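PDB 4YE5: peptidoglycan synthetase penicillin-binding protein 3 from Bifidobacterium adolescentis, which probably acts as a penicillin-binding transpeptidase that cross-links peptidoglycan during cell-wall synthesis. Local coordinates for residues G33-T38 with A171-M176. Sequence-based numbering, arbitrary orientation.
Sequences GKIMDT and AGIEQM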
ATOM      1  N   GLY A  33      -5.750  -9.634 -13.381  1.00 22.48           N
ATOM      2  CA  GLY A  33      -6.873  -9.004 -12.711  1.00 26.29           C
ATOM      3  C   GLY A  33      -6.709  -7.505 -12.505  1.00 23.64           C
ATOM      4  O   GLY A  33      -5.635  -6.943 -12.717  1.00 22.94           O
ATOM      5  N   LYS A  34      -7.797  -6.852 -12.120  1.00 20.91           N
ATOM      6  CA  LYS A  34      -7.777  -5.412 -11.881  1.00 24.67           C
ATOM      7  C   LYS A  34      -7.418  -5.077 -10.430  1.00 21.01           C
ATOM      8  O   LYS A  34      -7.523  -5.917  -9.525  1.00 22.21           O
ATOM      9  CB  LYS A  34      -9.135  -4.768 -12.204  1.00 24.83           C
ATOM     10  CG  LYS A  34      -9.787  -5.174 -13.525  1.00 30.64           C
ATOM     11  CD  LYS A  34     -11.053  -4.339 -13.758  1.00 37.07           C
ATOM     12  CE  LYS A  34     -12.201  -5.153 -14.364  1.00 46.10           C
ATOM     13  NZ  LYS A  34     -11.821  -5.949 -15.568  1.00 44.68           N
ATOM     14  N   ILE A  35      -6.990  -3.840 -10.229  1.00 19.15           N
ATOM     15  CA  ILE A  35      -6.906  -3.265  -8.891  1.00 20.41           C
ATOM     16  C   ILE A  35      -7.923  -2.138  -8.827  1.00 22.41           C
ATOM     17  O   ILE A  35      -8.002  -1.308  -9.739  1.00 22.45           O
ATOM     18  CB  ILE A  35      -5.505  -2.717  -8.576  1.00 24.49           C
ATOM     19  CG1 ILE A  35      -4.474  -3.852  -8.618  1.00 22.03           C
ATOM     20  CG2 ILE A  35      -5.514  -2.031  -7.168  1.00 18.13           C
ATOM     21  CD1 ILE A  35      -3.016  -3.392  -8.745  1.00 18.40           C
HETATM   22  N   MSE A  36      -8.714  -2.126  -7.760  1.00 20.16           N
HETATM   23  CA  MSE A  36      -9.781  -1.145  -7.598  1.00 19.34           C
HETATM   24  C   MSE A  36      -9.696  -0.490  -6.233  1.00 18.57           C
HETATM   25  O   MSE A  36      -9.128  -1.068  -5.312  1.00 18.50           O
HETATM   26  CB  MSE A  36     -11.136  -1.849  -7.734  1.00 19.39           C
HETATM   27  CG  MSE A  36     -11.398  -2.363  -9.144  1.00 38.00           C
HETATM   28 SE   MSE A  36     -12.995  -3.466  -9.191  0.58 36.46          SE
HETATM   29  CE  MSE A  36     -12.410  -4.929  -8.042  1.00 35.67           C
ATOM     30  N   ASP A  37     -10.256   0.711  -6.089  1.00 18.48           N
ATOM     31  CA  ASP A  37     -10.270   1.343  -4.772  1.00 18.25           C
ATOM     32  C   ASP A  37     -11.449   0.760  -3.991  1.00 25.80           C
ATOM     33  O   ASP A  37     -12.195  -0.095  -4.505  1.00 23.39           O
ATOM     34  CB  ASP A  37     -10.305   2.895  -4.859  1.00 17.98           C
ATOM     35  CG  ASP A  37     -11.733   3.495  -4.927  1.00 22.94           C
ATOM     36  OD1 ASP A  37     -12.697   2.805  -5.327  1.00 22.81           O
ATOM     37  OD2 ASP A  37     -11.889   4.696  -4.571  1.00 25.27           O
ATOM     38  N   THR A  38     -11.632   1.252  -2.773  1.00 21.93           N
ATOM     39  CA  THR A  38     -12.643   0.739  -1.861  1.00 23.27           C
ATOM     40  C   THR A  38     -14.073   0.757  -2.428  1.00 24.59           C
ATOM     41  O   THR A  38     -14.905  -0.033  -2.004  1.00 21.67           O
ATOM     42  CB  THR A  38     -12.586   1.478  -0.506  1.00 23.33           C
ATOM     43  OG1 THR A  38     -13.277   0.720   0.494  1.00 21.25           O
ATOM     44  CG2 THR A  38     -13.200   2.869  -0.618  1.00 20.59           C
ATOM     45  N   ALA A 171       6.691  -4.082  -8.265  1.00 24.30           N
ATOM     46  CA  ALA A 171       6.721  -3.079  -7.198  1.00 23.48           C
ATOM     47  C   ALA A 171       5.317  -2.878  -6.676  1.00 23.13           C
ATOM     48  O   ALA A 171       4.358  -3.213  -7.368  1.00 21.83           O
ATOM     49  CB  ALA A 171       7.284  -1.744  -7.712  1.00 21.58           C
ATOM     50  N   GLY A 172       5.206  -2.323  -5.464  1.00 23.14           N
ATOM     51  CA  GLY A 172       3.935  -1.885  -4.920  1.00 21.59           C
ATOM     52  C   GLY A 172       2.909  -2.992  -4.798  1.00 19.89           C
ATOM     53  O   GLY A 172       3.246  -4.152  -4.598  1.00 20.49           O
ATOM     54  N   ILE A 173       1.642  -2.611  -4.881  1.00 18.47           N
ATOM     55  CA  ILE A 173       0.540  -3.556  -4.768  1.00 20.14           C
ATOM     56  C   ILE A 173       0.568  -4.633  -5.884  1.00 19.38           C
ATOM     57  O   ILE A 173       0.215  -5.793  -5.649  1.00 19.34           O
ATOM     58  CB  ILE A 173      -0.785  -2.776  -4.764  1.00 24.98           C
ATOM     59  CG1 ILE A 173      -0.863  -1.954  -3.460  1.00 30.49           C
ATOM     60  CG2 ILE A 173      -1.976  -3.730  -4.857  1.00 18.95           C
ATOM     61  CD1 ILE A 173      -1.949  -0.965  -3.456  1.00 34.74           C
ATOM     62  N   GLU A 174       1.039  -4.254  -7.068  1.00 20.13           N
ATOM     63  CA  GLU A 174       1.165  -5.216  -8.188  1.00 23.96           C
ATOM     64  C   GLU A 174       2.013  -6.405  -7.768  1.00 22.72           C
ATOM     65  O   GLU A 174       1.715  -7.549  -8.090  1.00 25.18           O
ATOM     66  CB  GLU A 174       1.799  -4.538  -9.418  1.00 19.16           C
ATOM     67  CG  GLU A 174       0.948  -3.431 -10.037  1.00 18.76           C
ATOM     68  CD  GLU A 174      -0.125  -3.956 -10.993  1.00 23.73           C
ATOM     69  OE1 GLU A 174      -0.452  -5.166 -10.952  1.00 19.94           O
ATOM     70  OE2 GLU A 174      -0.645  -3.152 -11.797  1.00 22.78           O
ATOM     71  N   GLN A 175       3.071  -6.126  -7.016  1.00 22.37           N
ATOM     72  CA  GLN A 175       3.964  -7.177  -6.569  1.00 22.97           C
ATOM     73  C   GLN A 175       3.354  -7.934  -5.397  1.00 28.43           C
ATOM     74  O   GLN A 175       3.324  -9.161  -5.381  1.00 25.43           O
ATOM     75  CB  GLN A 175       5.311  -6.577  -6.154  1.00 20.72           C
ATOM     76  CG  GLN A 175       6.222  -7.558  -5.402  1.00 26.89           C
ATOM     77  CD  GLN A 175       7.555  -6.927  -5.034  1.00 39.66           C
ATOM     78  OE1 GLN A 175       7.921  -5.882  -5.570  1.00 46.64           O
ATOM     79  NE2 GLN A 175       8.274  -7.546  -4.104  1.00 45.94           N
HETATM   80  N   MSE A 176       2.863  -7.200  -4.405  1.00 26.79           N
HETATM   81  CA  MSE A 176       2.309  -7.849  -3.218  1.00 23.37           C
HETATM   82  C   MSE A 176       1.148  -8.780  -3.539  1.00 24.92           C
HETATM   83  O   MSE A 176       1.017  -9.843  -2.945  1.00 26.32           O
HETATM   84  CB  MSE A 176       1.806  -6.802  -2.234  1.00 20.27           C
HETATM   85  CG  MSE A 176       1.301  -7.409  -0.965  1.00 30.26           C
HETATM   86 SE   MSE A 176       0.879  -5.977   0.273  0.43 39.72          SE
HETATM   87  CE  MSE A 176      -0.879  -5.660  -0.370  1.00 19.60           C
TER
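Ile-35 lays its terminal methyl over the flat face of the Glu-174 carboxylate, with CD1 3.7 Å from Glu-174 CD and almost straight above it. The two oxygens are therefore nearly equidistant from the methyl: Ile-35 CD1 lies 3.8 Å from Glu-174 OE1 and 3.9 Å from Glu-174 OE2. The same methyl also meets Ile-173, where CG2 approaches Ile-35 CD1 to 4.0 Å in a plain apolar contact. One methyl thus bridges two consecutive residues of the helix, touching a branch methyl on one and a charged group on the next. The reach comes from the extended end of Ile-35, whose chi2 of 162° carries CD1 away from the strand. The bend of Glu-174 at chi2 (-83°) brings the carboxylate across toward Ile-35, and the last torsion turns its face to the methyl.

With its face against a methyl, the carboxylate makes its polar bonds elsewhere. Arg-32 NE forms a salt bridge with OE1, while OE2 pairs with Arg-148 NE in a salt bridge and is hydrogen-bonded to Tyr-150 OH. The two arginines probably offset the buried negative charge, and the three partners together should restrict rotation of the group. Arg-148 also bonds through NH2 to Gly-33 O, linking the acid to the chain just before the strand.

The contact is a small, buried packing of helix 172-176 against strand 35-36, within the penicillin-binding protein dimerisation domain. Strand 35-36 runs between strands 42-46 and 214-217; Ile-35 and Ile-173 both touch Leu-217, Ala-44 meets Ile-35 and Glu-174, and Leu-181 of helix 178-182 packs on the same pair.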